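Local coordinates for SPCC18.06c protein (PDB 2P51), which removes poly(A) tails from mRNA as the catalytic 3'-exoribonuclease subunit of the fission yeast CCR4-NOT complex, releasing 5'-AMP with the help of divalent metal ions, at residues A[50-55]-A[174-179]; A[75-80]-A[185-190]; A[83-88]-A[108-113]; A[166-171]-A[205-210]. One frame throughout, in Å; residues are numbered along the deposited sequence.

Contact 1 of 4, residues A[50-55]-A[174-179]; sequences MDTEFP and AYLLKA. With MG (magnesium ion), chain C; MG (magnesium ion), chain B.
F54 overlaps Y175 by one face of its ring: Y175 CE1 lies over that face, 3.3 Å from F54 CG, near the root of the ring and not over its middle. The planes are 28° apart and the centroids 5.0 Å apart, so the two rings are slid past each other with little overlap. The first torsion of F54 (chi1 53°) places CG, the ring atom nearest Y175 CE1, between the backbone N and the carbonyl carbon. Y175 OH passes on to bond the carbonyl of L83. Further back along the strand, in the conformer given for L176, one of two deposited, CD1 lies 3.7 Å from T52 CG2 as the two side chains slide past each other, and it meets M50 SD tip to tip at 4.0 Å. T52 OG1 hydrogen-bonds D172. No hydrogen bond joins the two segments; the axes of 50-53 and 174-179 cross at 81° through apolar and aromatic packing.

The residues between these, D51 and E53, point to the other side of the strand. D51 bridges two magnesium ions, OD1 at 2.0 Å from one and OD2 at 2.1 Å from the other, while E53 OE2 binds the second at 2.1 Å. A strand packed on a helix by one face, with acidic metal ligands on its other, is characteristic of the DEDD nuclease fold, where D51, E53, D172 and D241 hold the two metals.

Contact 2 of 4, residues A[75-80]-A[185-190]; sequences TLRANV and LPAEYE
The turn that leads from helix 170-181 into helix 189-199 packs here against the side of helix 69-82, with L185 as its apolar foot and R77 as the arm laid over it. L185 CD1 is the atom that enters the helix surface: it lies 3.9 Å from V80 CG1 and 4.0 Å from L76 CD2, and the leucine crosses both side chains at about a right angle. The first torsion of L76 (chi1 177°) sets its CG anti to the backbone N, and from there the CD2 branch makes the contact.

R77 runs extended from CG to NE across the turn. Its CD comes within 3.5 Å of P186 O, and one face of its guanidinium is met by A187 CA, 3.6 Å from the plane and over the centre of the group. At the edge of that group, in its plane, one water accepts from R77 NE at 2.9 Å and donates to L185 O at 2.7 Å, the bridge that ties the two segments where no direct hydrogen bond does. R77 NH1 bonds Q74, a turn earlier on the same helix. In this helix-to-loop packing within the CAF1 nuclease, other bonds fasten the turn: Y73 OH to P186 O, and D81 to the backbone N of L185. E188, the N-cap residue of helix 189-199, forms a salt bridge with K66.

Contact 3 of 4, residues A[83-88]-A[108-113]; sequences LKIIQI and FNFTFN
I88 and F110 fit together where the hairpin of strands 87-93 and 105-109 runs out: CE2 of the phenylalanine touches I88 CG1 at 3.5 Å, and CZ rests near I88 CD1. The same ring takes I85 CG2 over one face, 3.9 Å from F110 CG, while I86 O and Q87 CA lie at its edge, near its plane. I85 thus covers one face of F110, and I88 CG1 comes obliquely to the CE2-CZ end. A second bump, I86, lies beyond it over a face of F112; I86 CD1 stands 4.0 Å above the centre of that ring, and CG1 makes a CH-pi contact 27° off the ring normal. The CD1-CE1 side of F112 also meets K84 CB.

The backbones pair antiparallel, I88 with F108 as a hydrogen-bonded pair and Q87 with N109 as a non-hydrogen-bonded one. On the neighbouring strand, E53 faces both I86 and Q87, a classic beta bulge beside a metal ligand. Past the paired residues, F110 N still reaches I86 O at 2.9 Å, and a water donates to both I85 O and T111 O. On the face of the sheet carrying Q87 and N109, these side chains lie side by side, their amide planes 39° apart: Q87 NE2 gives N109 OD1 a bond of 2.9 Å nearly along the C=O axis. Q87 OE1 accepts from A238 N, and N109 ND2 bonds D25.

Contact 4 of 4, residues A[166-171]-A[205-210]; sequences TFHSGY and DIKYIM
D205 uses both carboxylate oxygens to hold the 166-171 segment. OD1 accepts from H168 N at 2.8 Å on its syn side and from K207 N, at the same length, on its anti side; these two donors come from opposite faces of the carboxylate plane. A weak bond from Y208 N adds to OD1. OD2 takes S169 N at 3.1 Å and S169 OG at 2.9 Å, both from the same face and well above the plane, and Y270 N is a further donor to it.

The residue is the N-cap of helix 206-213, capping K207 N and Y208 N while it also grips the turn that opens helix 170-181. It ends the edge strand 203-205 of the nuclease sheet, paired in parallel with T166. I206 N carries that pairing on, donating to T166 O at 2.8 Å with an angle of 171° at the hydrogen. T166 OG1 is bonded to Y204 O.

F167 also packs on the helix. K207 CB makes a CH-pi contact with its ring, 4.0 Å above the centre, and I206 CG2 meets the ring edge, 3.7 Å from F167 CD1. K207 makes a cation-pi contact with Y270 as well.

Overall arrangement
Contacts 1, 3 and 4 are largely buried, whereas contact 2 is only partly so, and its centre lies about 17 Å from the centre of the chain. Helix 170-181 serves contact 1 through its middle, and contact 4 uses the residues that lead into it. Contacts 1 and 3 share the sheet, whose strands 47-53 and 87-93 are neighbours, and E53 N to Q87 O links them. K178 NZ to V80 O ties contact 1 to contact 2. Chemistry follows place: metal coordination backs an apolar interface in contact 1, a water bridge spans contact 2, main-chain pairing runs through contact 3, and one carboxylate organises contact 4. Contacts 3 and 4 lie on opposite sides of the centre without touching.

Contact 1 of 4, residues A[50-55]-A[174-179]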
# COMPACT_ATOMS: atom_id res chain seq x y z
N MET A 50 1.41 -1.01 4.27
CA MET A 50 1.01 -0.09 3.19
C MET A 50 -0.23 -0.59 2.48
O MET A 50 -0.44 -1.81 2.34
CB MET A 50 2.18 0.07 2.20
CG MET A 50 1.96 0.92 0.98
SD MET A 50 1.19 0.01 -0.40
CE MET A 50 2.65 -0.91 -0.97
N ASP A 51 -0.99 0.42 2.04
CA ASP A 51 -2.12 0.18 1.14
C ASP A 51 -2.23 1.36 0.17
O ASP A 51 -1.66 2.44 0.51
CB ASP A 51 -3.46 0.03 1.88
CG ASP A 51 -4.60 -0.41 0.97
OD1 ASP A 51 -4.33 -1.19 0.02
OD2 ASP A 51 -5.73 0.04 1.25
N THR A 52 -2.95 1.20 -0.95
CA THR A 52 -3.20 2.36 -1.79
C THR A 52 -4.67 2.36 -2.22
O THR A 52 -5.32 1.32 -2.21
CB THR A 52 -2.37 2.42 -3.10
OG1 THR A 52 -2.87 1.46 -4.03
CG2 THR A 52 -0.87 2.15 -2.82
N GLU A 53 -5.21 3.53 -2.56
CA GLU A 53 -6.50 3.57 -3.23
C GLU A 53 -6.25 4.16 -4.64
O GLU A 53 -5.40 5.06 -4.81
CB GLU A 53 -7.53 4.41 -2.48
CG GLU A 53 -7.78 4.03 -1.03
CD GLU A 53 -8.23 2.61 -0.83
OE1 GLU A 53 -8.98 2.05 -1.64
OE2 GLU A 53 -7.80 2.00 0.21
N PHE A 54 -6.98 3.70 -5.62
CA PHE A 54 -6.81 4.07 -7.02
C PHE A 54 -8.14 3.79 -7.71
O PHE A 54 -9.03 3.17 -7.10
CB PHE A 54 -5.66 3.28 -7.64
CG PHE A 54 -5.77 1.78 -7.44
CD1 PHE A 54 -6.49 0.99 -8.34
CD2 PHE A 54 -5.13 1.17 -6.36
CE1 PHE A 54 -6.59 -0.37 -8.17
CE2 PHE A 54 -5.25 -0.20 -6.17
CZ PHE A 54 -5.97 -0.95 -7.09
N PRO A 55 -8.35 4.30 -8.91
CA PRO A 55 -9.71 4.27 -9.49
C PRO A 55 -10.09 2.98 -10.18
O PRO A 55 -10.76 2.97 -11.23
CB PRO A 55 -9.69 5.45 -10.46
CG PRO A 55 -8.29 5.78 -10.75
CD PRO A 55 -7.40 5.08 -9.75
N ALA A 174 2.84 -1.76 -7.33
CA ALA A 174 3.04 -1.17 -8.66
C ALA A 174 2.83 0.34 -8.59
O ALA A 174 3.58 1.11 -9.23
CB ALA A 174 2.16 -1.82 -9.71
N TYR A 175 1.83 0.80 -7.82
CA TYR A 175 1.61 2.26 -7.75
C TYR A 175 2.78 2.96 -7.07
O TYR A 175 3.11 4.08 -7.49
CB TYR A 175 0.30 2.57 -7.01
CG TYR A 175 -0.85 2.65 -8.01
CD1 TYR A 175 -1.85 1.71 -8.13
CD2 TYR A 175 -0.85 3.74 -8.86
CE1 TYR A 175 -2.90 1.82 -9.06
CE2 TYR A 175 -1.85 3.86 -9.79
CZ TYR A 175 -2.87 2.92 -9.90
OH TYR A 175 -3.83 3.12 -10.85
N LEU A 176 3.39 2.33 -6.08
CA LEU A 176 4.52 2.99 -5.44
C LEU A 176 5.71 2.97 -6.40
O LEU A 176 6.46 3.97 -6.48
CB LEU A 176 4.93 2.39 -4.09
CG LEU A 176 4.23 3.07 -2.88
CD1 LEU A 176 2.74 2.74 -2.89
CD2 LEU A 176 4.91 2.69 -1.59
N LEU A 177 5.87 1.84 -7.13
CA LEU A 177 7.02 1.89 -8.07
C LEU A 177 6.80 2.90 -9.17
O LEU A 177 7.74 3.62 -9.58
CB LEU A 177 7.29 0.49 -8.65
CG LEU A 177 8.58 0.33 -9.46
CD1 LEU A 177 9.80 0.34 -8.53
CD2 LEU A 177 8.57 -0.93 -10.31
N LYS A 178 5.59 3.01 -9.68
CA LYS A 178 5.24 4.04 -10.68
C LYS A 178 5.54 5.44 -10.15
O LYS A 178 6.10 6.31 -10.80
CB LYS A 178 3.76 3.91 -11.06
CG LYS A 178 3.19 5.07 -11.85
CD LYS A 178 1.70 4.88 -12.15
CE LYS A 178 1.17 6.06 -12.99
NZ LYS A 178 -0.35 5.98 -13.03
N ALA A 179 5.18 5.72 -8.91
CA ALA A 179 5.43 7.03 -8.33
C ALA A 179 6.94 7.27 -8.27
O ALA A 179 7.44 8.33 -8.69
CB ALA A 179 4.84 7.12 -6.94
MG MG C . -7.72 -0.05 0.64
MG MG B . -4.59 -2.93 -1.02
O HOH W 1 -5.31 -2.02 -2.73
O HOH W 2 -7.13 -0.46 -1.36
O HOH W 3 -3.94 -4.12 0.53
O HOH W 4 -6.49 -2.99 -0.37
O HOH W 5 -4.81 -4.81 -2.00

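Contact 2 of 4, residues A[75-80]-A[185-190]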
# COMPACT_ATOMS: atom_id res chain seq x y z
N THR A 75 -2.63 -7.23 -16.93
CA THR A 75 -3.79 -6.44 -16.52
C THR A 75 -3.39 -5.29 -15.60
O THR A 75 -3.76 -4.12 -15.78
CB THR A 75 -4.85 -7.28 -15.77
OG1 THR A 75 -5.40 -8.20 -16.73
CG2 THR A 75 -6.02 -6.45 -15.32
N LEU A 76 -2.59 -5.64 -14.59
CA LEU A 76 -2.09 -4.64 -13.65
C LEU A 76 -1.35 -3.52 -14.40
O LEU A 76 -1.56 -2.34 -14.19
CB LEU A 76 -1.21 -5.39 -12.65
CG LEU A 76 -0.43 -4.74 -11.54
CD1 LEU A 76 -0.09 -5.81 -10.50
CD2 LEU A 76 0.84 -4.04 -12.02
N ARG A 77 -0.40 -3.92 -15.25
CA ARG A 77 0.46 -2.96 -15.94
C ARG A 77 -0.37 -1.99 -16.75
O ARG A 77 -0.19 -0.78 -16.77
CB ARG A 77 1.41 -3.78 -16.82
CG ARG A 77 2.39 -3.03 -17.69
CD ARG A 77 3.01 -4.02 -18.71
NE ARG A 77 3.59 -3.25 -19.79
CZ ARG A 77 3.69 -3.57 -21.06
NH1 ARG A 77 3.21 -4.74 -21.48
NH2 ARG A 77 4.27 -2.70 -21.87
N ALA A 78 -1.35 -2.50 -17.50
CA ALA A 78 -2.20 -1.67 -18.35
C ALA A 78 -2.93 -0.65 -17.50
O ALA A 78 -3.05 0.51 -17.87
CB ALA A 78 -3.18 -2.53 -19.14
N ASN A 79 -3.47 -1.08 -16.37
CA ASN A 79 -4.31 -0.16 -15.58
C ASN A 79 -3.49 0.77 -14.70
O ASN A 79 -3.78 1.97 -14.63
CB ASN A 79 -5.34 -0.96 -14.74
CG ASN A 79 -6.42 -1.51 -15.67
OD1 ASN A 79 -7.38 -0.80 -15.94
ND2 ASN A 79 -6.29 -2.74 -16.16
N VAL A 80 -2.45 0.22 -14.04
CA VAL A 80 -1.65 1.09 -13.16
C VAL A 80 -0.96 2.15 -13.98
O VAL A 80 -0.88 3.31 -13.54
CB VAL A 80 -0.64 0.27 -12.34
CG1 VAL A 80 0.27 1.20 -11.56
CG2 VAL A 80 -1.33 -0.68 -11.36
N LEU A 185 5.53 0.91 -16.31
CA LEU A 185 6.07 -0.26 -15.63
C LEU A 185 6.79 -1.17 -16.62
O LEU A 185 6.56 -1.16 -17.86
CB LEU A 185 4.96 -1.01 -14.89
CG LEU A 185 4.27 -0.25 -13.75
CD1 LEU A 185 2.94 -0.91 -13.42
CD2 LEU A 185 5.19 -0.21 -12.53
N PRO A 186 7.70 -2.00 -16.10
CA PRO A 186 8.35 -3.00 -17.01
C PRO A 186 7.33 -3.88 -17.73
O PRO A 186 6.20 -4.18 -17.28
CB PRO A 186 9.22 -3.79 -16.02
CG PRO A 186 9.48 -2.82 -14.90
CD PRO A 186 8.19 -2.05 -14.72
N ALA A 187 7.65 -4.36 -18.94
CA ALA A 187 6.75 -5.15 -19.78
C ALA A 187 6.49 -6.55 -19.23
O ALA A 187 5.42 -7.14 -19.45
CB ALA A 187 7.32 -5.27 -21.18
N GLU A 188 7.47 -7.11 -18.53
CA GLU A 188 7.38 -8.46 -18.00
C GLU A 188 7.55 -8.47 -16.48
O GLU A 188 8.28 -7.63 -15.95
CB GLU A 188 8.43 -9.35 -18.64
CG GLU A 188 8.25 -9.52 -20.15
CD GLU A 188 7.44 -10.78 -20.43
OE1 GLU A 188 6.23 -10.66 -20.69
OE2 GLU A 188 8.05 -11.87 -20.36
N TYR A 189 6.85 -9.41 -15.83
CA TYR A 189 6.84 -9.47 -14.37
C TYR A 189 8.24 -9.66 -13.82
O TYR A 189 8.57 -9.07 -12.80
CB TYR A 189 5.94 -10.58 -13.80
CG TYR A 189 5.93 -10.61 -12.28
CD1 TYR A 189 5.31 -9.60 -11.55
CD2 TYR A 189 6.54 -11.62 -11.53
CE1 TYR A 189 5.31 -9.61 -10.15
CE2 TYR A 189 6.55 -11.66 -10.14
CZ TYR A 189 5.92 -10.64 -9.45
OH TYR A 189 5.92 -10.65 -8.06
N GLU A 190 9.04 -10.50 -14.48
CA GLU A 190 10.40 -10.77 -13.98
C GLU A 190 11.17 -9.47 -13.74
O GLU A 190 11.83 -9.35 -12.71
CB GLU A 190 11.16 -11.67 -14.96
CG GLU A 190 10.54 -13.00 -15.25
CD GLU A 190 9.31 -12.96 -16.14
OE1 GLU A 190 9.10 -12.05 -16.98
OE2 GLU A 190 8.45 -13.87 -15.98
O HOH W 6 4.29 -0.47 -19.24

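Contact 3 of 4, residues A[83-88]-A[108-113]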
# COMPACT_ATOMS: atom_id res chain seq x y z
N LEU A 83 -3.98 4.88 -14.88
CA LEU A 83 -4.91 5.44 -13.92
C LEU A 83 -4.13 6.02 -12.75
O LEU A 83 -3.21 5.37 -12.23
CB LEU A 83 -5.87 4.38 -13.38
CG LEU A 83 -6.78 3.69 -14.43
CD1 LEU A 83 -7.73 2.70 -13.73
CD2 LEU A 83 -7.55 4.72 -15.22
N LYS A 84 -4.51 7.23 -12.39
CA LYS A 84 -3.74 7.91 -11.34
C LYS A 84 -4.06 7.43 -9.93
O LYS A 84 -5.20 7.19 -9.55
CB LYS A 84 -4.02 9.41 -11.42
CG LYS A 84 -3.46 10.04 -12.70
CD LYS A 84 -3.90 11.52 -12.72
CE LYS A 84 -3.23 12.13 -13.97
NZ LYS A 84 -3.55 13.58 -14.00
N ILE A 85 -3.00 7.34 -9.14
CA ILE A 85 -3.14 7.04 -7.71
C ILE A 85 -3.97 8.09 -6.98
O ILE A 85 -3.88 9.26 -7.34
CB ILE A 85 -1.73 6.93 -7.09
CG1 ILE A 85 -1.73 6.35 -5.68
CG2 ILE A 85 -0.99 8.29 -7.08
CD1 ILE A 85 -2.24 4.98 -5.50
N ILE A 86 -4.73 7.62 -5.97
CA ILE A 86 -5.58 8.54 -5.20
C ILE A 86 -5.11 8.63 -3.76
O ILE A 86 -5.10 9.75 -3.20
CB ILE A 86 -7.07 8.13 -5.33
CG1 ILE A 86 -7.57 8.35 -6.77
CG2 ILE A 86 -7.96 8.88 -4.35
CD1 ILE A 86 -8.94 7.72 -7.10
N GLN A 87 -4.70 7.54 -3.13
CA GLN A 87 -4.20 7.64 -1.78
C GLN A 87 -3.11 6.58 -1.55
O GLN A 87 -3.19 5.50 -2.13
CB GLN A 87 -5.20 7.33 -0.65
CG GLN A 87 -6.25 8.35 -0.35
CD GLN A 87 -7.18 7.94 0.77
OE1 GLN A 87 -7.53 6.73 0.86
NE2 GLN A 87 -7.63 8.87 1.56
N ILE A 88 -2.16 6.88 -0.69
CA ILE A 88 -1.24 5.87 -0.17
C ILE A 88 -1.31 5.92 1.34
O ILE A 88 -1.23 7.02 1.90
CB ILE A 88 0.23 6.08 -0.59
CG1 ILE A 88 0.41 5.95 -2.11
CG2 ILE A 88 1.16 5.13 0.17
CD1 ILE A 88 1.76 6.29 -2.68
N PHE A 108 -1.64 9.71 2.65
CA PHE A 108 -1.19 10.66 1.65
C PHE A 108 -2.27 10.78 0.58
O PHE A 108 -2.65 9.74 0.02
CB PHE A 108 0.11 10.15 1.00
CG PHE A 108 1.26 10.15 2.00
CD1 PHE A 108 2.11 11.24 2.07
CD2 PHE A 108 1.46 9.09 2.85
CE1 PHE A 108 3.15 11.24 3.00
CE2 PHE A 108 2.50 9.10 3.79
CZ PHE A 108 3.34 10.18 3.90
N ASN A 109 -2.76 11.98 0.34
CA ASN A 109 -3.87 12.20 -0.60
C ASN A 109 -3.38 12.85 -1.88
O ASN A 109 -2.79 13.95 -1.79
CB ASN A 109 -4.90 13.09 0.12
CG ASN A 109 -5.47 12.37 1.35
OD1 ASN A 109 -6.12 11.33 1.23
ND2 ASN A 109 -5.17 12.95 2.51
N PHE A 110 -3.57 12.21 -3.03
CA PHE A 110 -2.93 12.64 -4.27
C PHE A 110 -3.88 13.37 -5.20
O PHE A 110 -5.10 13.21 -5.18
CB PHE A 110 -2.34 11.41 -5.00
CG PHE A 110 -1.15 10.90 -4.20
CD1 PHE A 110 0.11 11.45 -4.38
CD2 PHE A 110 -1.29 9.92 -3.24
CE1 PHE A 110 1.21 10.99 -3.66
CE2 PHE A 110 -0.21 9.42 -2.53
CZ PHE A 110 1.05 10.00 -2.73
N THR A 111 -3.27 14.18 -6.05
CA THR A 111 -4.02 15.02 -7.01
C THR A 111 -4.88 14.17 -7.94
O THR A 111 -4.47 13.11 -8.44
CB THR A 111 -3.03 15.88 -7.80
OG1 THR A 111 -3.79 16.86 -8.53
CG2 THR A 111 -2.26 15.03 -8.80
N PHE A 112 -6.11 14.60 -8.20
CA PHE A 112 -7.02 13.82 -9.06
C PHE A 112 -8.08 14.79 -9.55
O PHE A 112 -8.40 15.76 -8.82
CB PHE A 112 -7.62 12.67 -8.24
CG PHE A 112 -8.18 11.60 -9.14
CD1 PHE A 112 -7.31 10.62 -9.64
CD2 PHE A 112 -9.53 11.56 -9.51
CE1 PHE A 112 -7.78 9.63 -10.50
CE2 PHE A 112 -9.97 10.58 -10.37
CZ PHE A 112 -9.11 9.62 -10.87
N ASN A 113 -8.63 14.60 -10.74
CA ASN A 113 -9.52 15.53 -11.40
C ASN A 113 -10.65 14.70 -12.03
O ASN A 113 -10.43 13.99 -13.00
CB ASN A 113 -8.77 16.38 -12.40
CG ASN A 113 -9.69 17.45 -12.96
OD1 ASN A 113 -10.75 17.10 -13.47
ND2 ASN A 113 -9.23 18.71 -12.87
O HOH W 7 -2.39 11.34 -8.51

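Contact 4 of 4, residues A[166-171]-A[205-210]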
# COMPACT_ATOMS: atom_id res chain seq x y z
N THR A 166 2.20 -5.82 3.35
CA THR A 166 1.16 -5.47 2.38
C THR A 166 0.10 -6.55 2.41
O THR A 166 0.24 -7.54 3.13
CB THR A 166 1.75 -5.33 0.96
OG1 THR A 166 2.33 -6.60 0.62
CG2 THR A 166 2.85 -4.24 0.91
N PHE A 167 -0.95 -6.34 1.60
CA PHE A 167 -1.99 -7.38 1.48
C PHE A 167 -2.45 -7.40 0.03
O PHE A 167 -2.99 -6.36 -0.45
CB PHE A 167 -3.15 -7.10 2.44
CG PHE A 167 -4.25 -8.16 2.38
CD1 PHE A 167 -4.21 -9.24 3.24
CD2 PHE A 167 -5.31 -8.04 1.46
CE1 PHE A 167 -5.17 -10.25 3.22
CE2 PHE A 167 -6.24 -9.06 1.37
CZ PHE A 167 -6.16 -10.14 2.24
N HIS A 168 -2.29 -8.52 -0.67
CA HIS A 168 -2.74 -8.68 -2.07
C HIS A 168 -2.19 -7.52 -2.89
O HIS A 168 -2.90 -6.66 -3.44
CB HIS A 168 -4.26 -8.76 -2.12
CG HIS A 168 -4.81 -9.45 -3.33
ND1 HIS A 168 -4.17 -9.49 -4.55
CD2 HIS A 168 -5.98 -10.14 -3.50
CE1 HIS A 168 -4.92 -10.18 -5.41
NE2 HIS A 168 -6.04 -10.58 -4.78
N SER A 169 -0.87 -7.49 -2.91
CA SER A 169 -0.11 -6.28 -3.06
C SER A 169 0.29 -5.89 -4.48
O SER A 169 0.99 -4.89 -4.61
CB SER A 169 1.23 -6.39 -2.25
OG SER A 169 1.94 -7.49 -2.86
N GLY A 170 -0.07 -6.62 -5.55
CA GLY A 170 0.46 -6.32 -6.89
C GLY A 170 0.19 -4.88 -7.29
O GLY A 170 1.10 -4.15 -7.71
N TYR A 171 -1.07 -4.46 -7.23
CA TYR A 171 -1.38 -3.09 -7.63
C TYR A 171 -0.76 -2.08 -6.67
O TYR A 171 -0.24 -1.06 -7.15
CB TYR A 171 -2.91 -2.82 -7.71
CG TYR A 171 -3.55 -3.33 -8.98
CD1 TYR A 171 -3.76 -4.71 -9.20
CD2 TYR A 171 -4.00 -2.46 -9.98
CE1 TYR A 171 -4.37 -5.18 -10.36
CE2 TYR A 171 -4.60 -2.96 -11.14
CZ TYR A 171 -4.79 -4.29 -11.35
OH TYR A 171 -5.39 -4.78 -12.50
N ASP A 205 3.71 -10.21 1.94
CA ASP A 205 2.33 -10.02 1.46
C ASP A 205 1.45 -10.93 2.32
O ASP A 205 1.53 -12.16 2.16
CB ASP A 205 2.23 -10.33 -0.03
CG ASP A 205 0.84 -10.10 -0.59
OD1 ASP A 205 -0.16 -10.14 0.20
OD2 ASP A 205 0.70 -9.88 -1.81
N ILE A 206 0.63 -10.34 3.18
CA ILE A 206 -0.20 -11.14 4.09
C ILE A 206 -1.17 -12.04 3.31
O ILE A 206 -1.52 -13.09 3.83
CB ILE A 206 -0.98 -10.21 5.04
CG1 ILE A 206 -0.05 -9.46 6.00
CG2 ILE A 206 -2.09 -10.93 5.82
CD1 ILE A 206 -0.79 -8.36 6.78
N LYS A 207 -1.60 -11.62 2.11
CA LYS A 207 -2.47 -12.49 1.33
C LYS A 207 -1.74 -13.74 0.86
O LYS A 207 -2.28 -14.86 0.84
CB LYS A 207 -3.01 -11.78 0.08
CG LYS A 207 -3.98 -12.65 -0.75
CD LYS A 207 -5.38 -12.72 -0.19
CE LYS A 207 -6.23 -13.67 -1.07
NZ LYS A 207 -7.49 -13.97 -0.34
N TYR A 208 -0.48 -13.54 0.45
CA TYR A 208 0.31 -14.70 0.10
C TYR A 208 0.45 -15.62 1.32
O TYR A 208 0.30 -16.84 1.25
CB TYR A 208 1.71 -14.27 -0.39
CG TYR A 208 2.64 -15.47 -0.59
CD1 TYR A 208 2.55 -16.20 -1.78
CD2 TYR A 208 3.59 -15.87 0.37
CE1 TYR A 208 3.39 -17.29 -1.96
CE2 TYR A 208 4.42 -16.96 0.17
CZ TYR A 208 4.30 -17.67 -1.01
OH TYR A 208 5.10 -18.75 -1.25
N ILE A 209 0.78 -15.04 2.48
CA ILE A 209 0.96 -15.85 3.68
C ILE A 209 -0.34 -16.57 4.05
O ILE A 209 -0.32 -17.80 4.26
CB ILE A 209 1.47 -14.98 4.85
CG1 ILE A 209 2.80 -14.31 4.57
CG2 ILE A 209 1.52 -15.86 6.11
CD1 ILE A 209 3.28 -13.32 5.62
N MET A 210 -1.46 -15.83 4.10
CA MET A 210 -2.69 -16.43 4.59
C MET A 210 -3.25 -17.39 3.56
O MET A 210 -3.60 -18.52 3.96
CB MET A 210 -3.76 -15.40 4.98
CG MET A 210 -3.30 -14.58 6.20
SD MET A 210 -3.34 -15.63 7.67
CE MET A 210 -5.11 -15.54 8.04